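Local coordinates for putative phosphoribosyltransferase (Neisseria gonorrhoeae, PDB 5VOG), which is a probable phosphoribosyltransferase that binds the alarmone ppGpp, although its own substrate and reaction remain to be established, at residues 18-21 with 22-26; 91-94 with 95-98. One frame throughout, in Å; residues are numbered along the deposited sequence. Where two conformers were deposited one is given.

Both contacts are local, each made within one unbroken run of chain, and both belong to the phosphoribosyltransferase domain. Interaction 1 comes first, on helix 17-33, which lies close to the boundary with the second subunit. Interaction 2 follows much later, in the loop that leads from strand 78-85 to strand 101-105, two members of the same mixed sheet. Their centres are 30 Å apart and their nearest atoms about 19 Å, so neither touches the other. Interaction 1 thus belongs to the dimer side of the protein, whereas 91-98 is a surface turn about 21 Å from the chain centre, just after D90, a magnesium ligand in a crystal structure of this protein, though not in this chain.

Interaction 1 (18-21 with 22-26); sequences DDIH and RVIKA
I20 and I24 meet one turn apart on the buried face of helix 17-33, CG2 of I20 lying 4.3 Å from CG1 of I24. CG1 of I24 swings back beside its own backbone nitrogen (chi1 -67°), which also brings it to 3.3 Å from the carbonyl oxygen of I20. M54 of helix 49-59 covers both isoleucines, L55 adds to the cover of I24, and L134 lies against I20 and V23. The helical backbone links the segments by four successive i to i+4 bonds: the amides of R22, V23, I24 and K25 bind the carbonyl oxygens of D18, D19, I20 and H21, the shortest being I24 N to I20 O at 2.9 Å.

The polar side is looser and partly mediated by water. In the conformer described, one of two for R22, its chain runs extended from CG to NE, CG passing 3.2 Å from the carbonyl oxygen of D18, yet the guanidinium reaches neither carboxylate directly: D18 OD2 and R22 NH2 stay 5.0 Å apart. One water fills that interval, donating to D18 OD2 and accepting from NH2 at the edge and in the plane of the guanidinium. A second water donates to D19 OD1 and accepts from R22 NE, 2.9 Å from each. The direct partners come from outside the two segments: R22 NH2 forms a salt bridge with D172 of the second subunit, D18 OD2 bonds N175 of that subunit, and D19 OD2 pairs with R182 of the same chain. H21 is buried, its ND1 bonded to Y17 and its NE2 to the carbonyl of A168, both of the second subunit. The arrangement is that of an amphipathic alpha-helix at a dimer interface, one face packed on its own domain and another turned to the partner chain.

Interaction 2 (91-94 with 95-98); sequences PVPE and VLRG
V92 opens the contact with L96: its CG1, set anti to the backbone nitrogen, lies 3.8 Å from CB of L96, and the two side chains cross at about a right angle. E124 and F126 touch V92, and F126 also reaches L96. Next comes P93, whose ring lends its CD to CD1 of L96 and its CB to CG1 of V95 in one of the two conformers of that valine, each pair 4.3 Å apart; Y64 of strand 63-75 touches P93, V95 and L96. The carbonyl oxygen of P93 accepts the amide of L96 at 3.0 Å, the i to i+3 bond of a 3-10 turn, and that of E94 repeats it with R97 N. In both bonds the donor stands above the carbonyl plane, 61° out of it for R97. A water lies 2.6 Å from R97 O and 3.1 Å from E94 O, within bonding range of both.

E94 closes the segment with a salt bridge. Its chain bends at CB-CG (chi2 65°) and that of R97 bends at CG-CD (chi3 -62°), and the two side chains lie side by side, pointing the same way. OE2 meets the NE hydrogen at the guanidinium edge, from above the carboxylate plane; NE to OE2 is 2.5 Å, a distance so short that its exact value is doubtful. R97 NH1 also forms a salt bridge with D125. The arginine thus pairs with acids from two loops, and its positive charge would be expected to favour the ionised form of E94 on this exposed turn.

Interaction 1 (18-21 with 22-26)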
# COMPACT_ATOMS: atom_id res chain seq x y z
N ASP A 18 -3.69 2.21 15.12
CA ASP A 18 -4.32 3.49 15.44
C ASP A 18 -3.29 4.54 15.83
O ASP A 18 -3.44 5.72 15.47
CB ASP A 18 -5.33 3.32 16.57
CG ASP A 18 -6.59 2.57 16.14
OD1 ASP A 18 -6.75 2.31 14.93
OD2 ASP A 18 -7.41 2.24 17.02
N ASP A 19 -2.25 4.15 16.58
CA ASP A 19 -1.16 5.08 16.88
C ASP A 19 -0.62 5.70 15.60
O ASP A 19 -0.39 6.91 15.52
CB ASP A 19 0.00 4.36 17.59
CG ASP A 19 -0.30 3.97 19.03
OD1 ASP A 19 -1.11 4.64 19.71
OD2 ASP A 19 0.34 3.00 19.48
N ILE A 20 -0.40 4.87 14.59
CA ILE A 20 0.20 5.34 13.35
C ILE A 20 -0.79 6.20 12.57
O ILE A 20 -0.42 7.25 12.03
CB ILE A 20 0.69 4.12 12.54
CG1 ILE A 20 1.94 3.56 13.25
CG2 ILE A 20 0.94 4.47 11.06
CD1 ILE A 20 2.40 2.21 12.74
N HIS A 21 -2.06 5.79 12.53
CA HIS A 21 -3.10 6.60 11.90
C HIS A 21 -3.13 8.01 12.48
O HIS A 21 -3.23 8.99 11.72
CB HIS A 21 -4.45 5.90 12.09
CG HIS A 21 -5.59 6.55 11.37
ND1 HIS A 21 -6.12 6.05 10.19
CD2 HIS A 21 -6.33 7.65 11.67
CE1 HIS A 21 -7.12 6.82 9.80
NE2 HIS A 21 -7.27 7.79 10.68
N ARG A 22 -3.03 8.15 13.80
CA ARG A 22 -3.05 9.47 14.43
C ARG A 22 -1.84 10.30 14.01
O ARG A 22 -1.96 11.52 13.80
CB ARG A 22 -3.11 9.33 15.95
CG ARG A 22 -4.35 8.61 16.47
CD ARG A 22 -4.27 8.36 17.97
NE ARG A 22 -5.27 7.40 18.42
CZ ARG A 22 -6.51 7.72 18.77
NH1 ARG A 22 -6.91 8.98 18.74
NH2 ARG A 22 -7.36 6.77 19.16
N VAL A 23 -0.67 9.68 13.90
CA VAL A 23 0.52 10.40 13.44
C VAL A 23 0.34 10.85 11.99
O VAL A 23 0.70 11.97 11.62
CB VAL A 23 1.78 9.54 13.61
CG1 VAL A 23 2.99 10.22 12.96
CG2 VAL A 23 2.06 9.28 15.08
N ILE A 24 -0.23 9.98 11.14
CA ILE A 24 -0.44 10.33 9.74
C ILE A 24 -1.38 11.53 9.62
O ILE A 24 -1.15 12.42 8.78
CB ILE A 24 -0.98 9.11 8.96
CG1 ILE A 24 0.08 8.01 8.87
CG2 ILE A 24 -1.45 9.54 7.58
CD1 ILE A 24 1.27 8.36 7.96
N LYS A 25 -2.44 11.58 10.43
CA LYS A 25 -3.31 12.76 10.42
C LYS A 25 -2.52 14.03 10.74
O LYS A 25 -2.69 15.06 10.06
CB LYS A 25 -4.44 12.57 11.44
CG LYS A 25 -5.44 13.72 11.48
CD LYS A 25 -6.61 13.41 12.40
CE LYS A 25 -7.66 14.52 12.36
NZ LYS A 25 -8.85 14.19 13.21
N ALA A 26 -1.65 13.96 11.74
CA ALA A 26 -0.84 15.13 12.08
C ALA A 26 0.17 15.45 10.98
O ALA A 26 0.46 16.62 10.73
CB ALA A 26 -0.12 14.88 13.41
O HOH W 1 -7.09 3.62 19.46
O HOH W 2 -3.94 5.00 19.42

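Interaction 2 (91-94 with 95-98)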
# COMPACT_ATOMS: atom_id res chain seq x y z
N PRO A 91 7.38 4.78 -18.23
CA PRO A 91 7.80 6.15 -17.99
C PRO A 91 6.90 6.78 -16.95
O PRO A 91 5.88 6.19 -16.60
CB PRO A 91 7.60 6.82 -19.35
CG PRO A 91 6.43 6.09 -19.93
CD PRO A 91 6.61 4.66 -19.49
N VAL A 92 7.24 7.96 -16.47
CA VAL A 92 6.28 8.71 -15.65
C VAL A 92 5.09 9.11 -16.53
O VAL A 92 5.29 9.63 -17.64
CB VAL A 92 6.95 9.94 -15.04
CG1 VAL A 92 5.91 10.80 -14.35
CG2 VAL A 92 8.02 9.52 -14.05
N PRO A 93 3.86 8.86 -16.08
CA PRO A 93 2.69 9.22 -16.90
C PRO A 93 2.64 10.71 -17.19
O PRO A 93 3.08 11.53 -16.38
CB PRO A 93 1.51 8.77 -16.04
CG PRO A 93 2.07 7.69 -15.18
CD PRO A 93 3.48 8.10 -14.88
N GLU A 94 2.08 11.04 -18.35
CA GLU A 94 2.06 12.44 -18.78
C GLU A 94 1.26 13.32 -17.83
O GLU A 94 1.57 14.51 -17.70
CB GLU A 94 1.50 12.54 -20.20
CG GLU A 94 2.03 13.72 -20.99
CD GLU A 94 3.53 13.62 -21.26
OE1 GLU A 94 4.07 12.49 -21.32
OE2 GLU A 94 4.17 14.68 -21.42
N VAL A 95 0.26 12.76 -17.14
CA VAL A 95 -0.56 13.56 -16.23
C VAL A 95 0.25 14.11 -15.07
O VAL A 95 -0.17 15.08 -14.41
CB VAL A 95 -1.77 12.73 -15.74
CG1 VAL A 95 -1.33 11.66 -14.75
CG2 VAL A 95 -2.85 13.62 -15.14
N LEU A 96 1.42 13.53 -14.79
CA LEU A 96 2.27 14.01 -13.71
C LEU A 96 3.33 15.01 -14.16
O LEU A 96 4.04 15.55 -13.32
CB LEU A 96 2.96 12.84 -13.01
CG LEU A 96 2.04 11.87 -12.26
CD1 LEU A 96 2.87 10.79 -11.58
CD2 LEU A 96 1.18 12.61 -11.26
N ARG A 97 3.45 15.27 -15.47
CA ARG A 97 4.48 16.18 -15.94
C ARG A 97 4.22 17.58 -15.40
O ARG A 97 3.11 18.10 -15.50
CB ARG A 97 4.52 16.20 -17.47
CG ARG A 97 5.57 17.16 -18.02
CD ARG A 97 5.60 17.17 -19.55
NE ARG A 97 5.96 15.86 -20.10
CZ ARG A 97 7.21 15.43 -20.25
NH1 ARG A 97 8.23 16.19 -19.88
NH2 ARG A 97 7.43 14.23 -20.77
N GLY A 98 5.25 18.18 -14.82
CA GLY A 98 5.11 19.51 -14.26
C GLY A 98 4.28 19.60 -13.00
O GLY A 98 3.93 20.71 -12.60
O HOH W 3 0.91 17.35 -16.66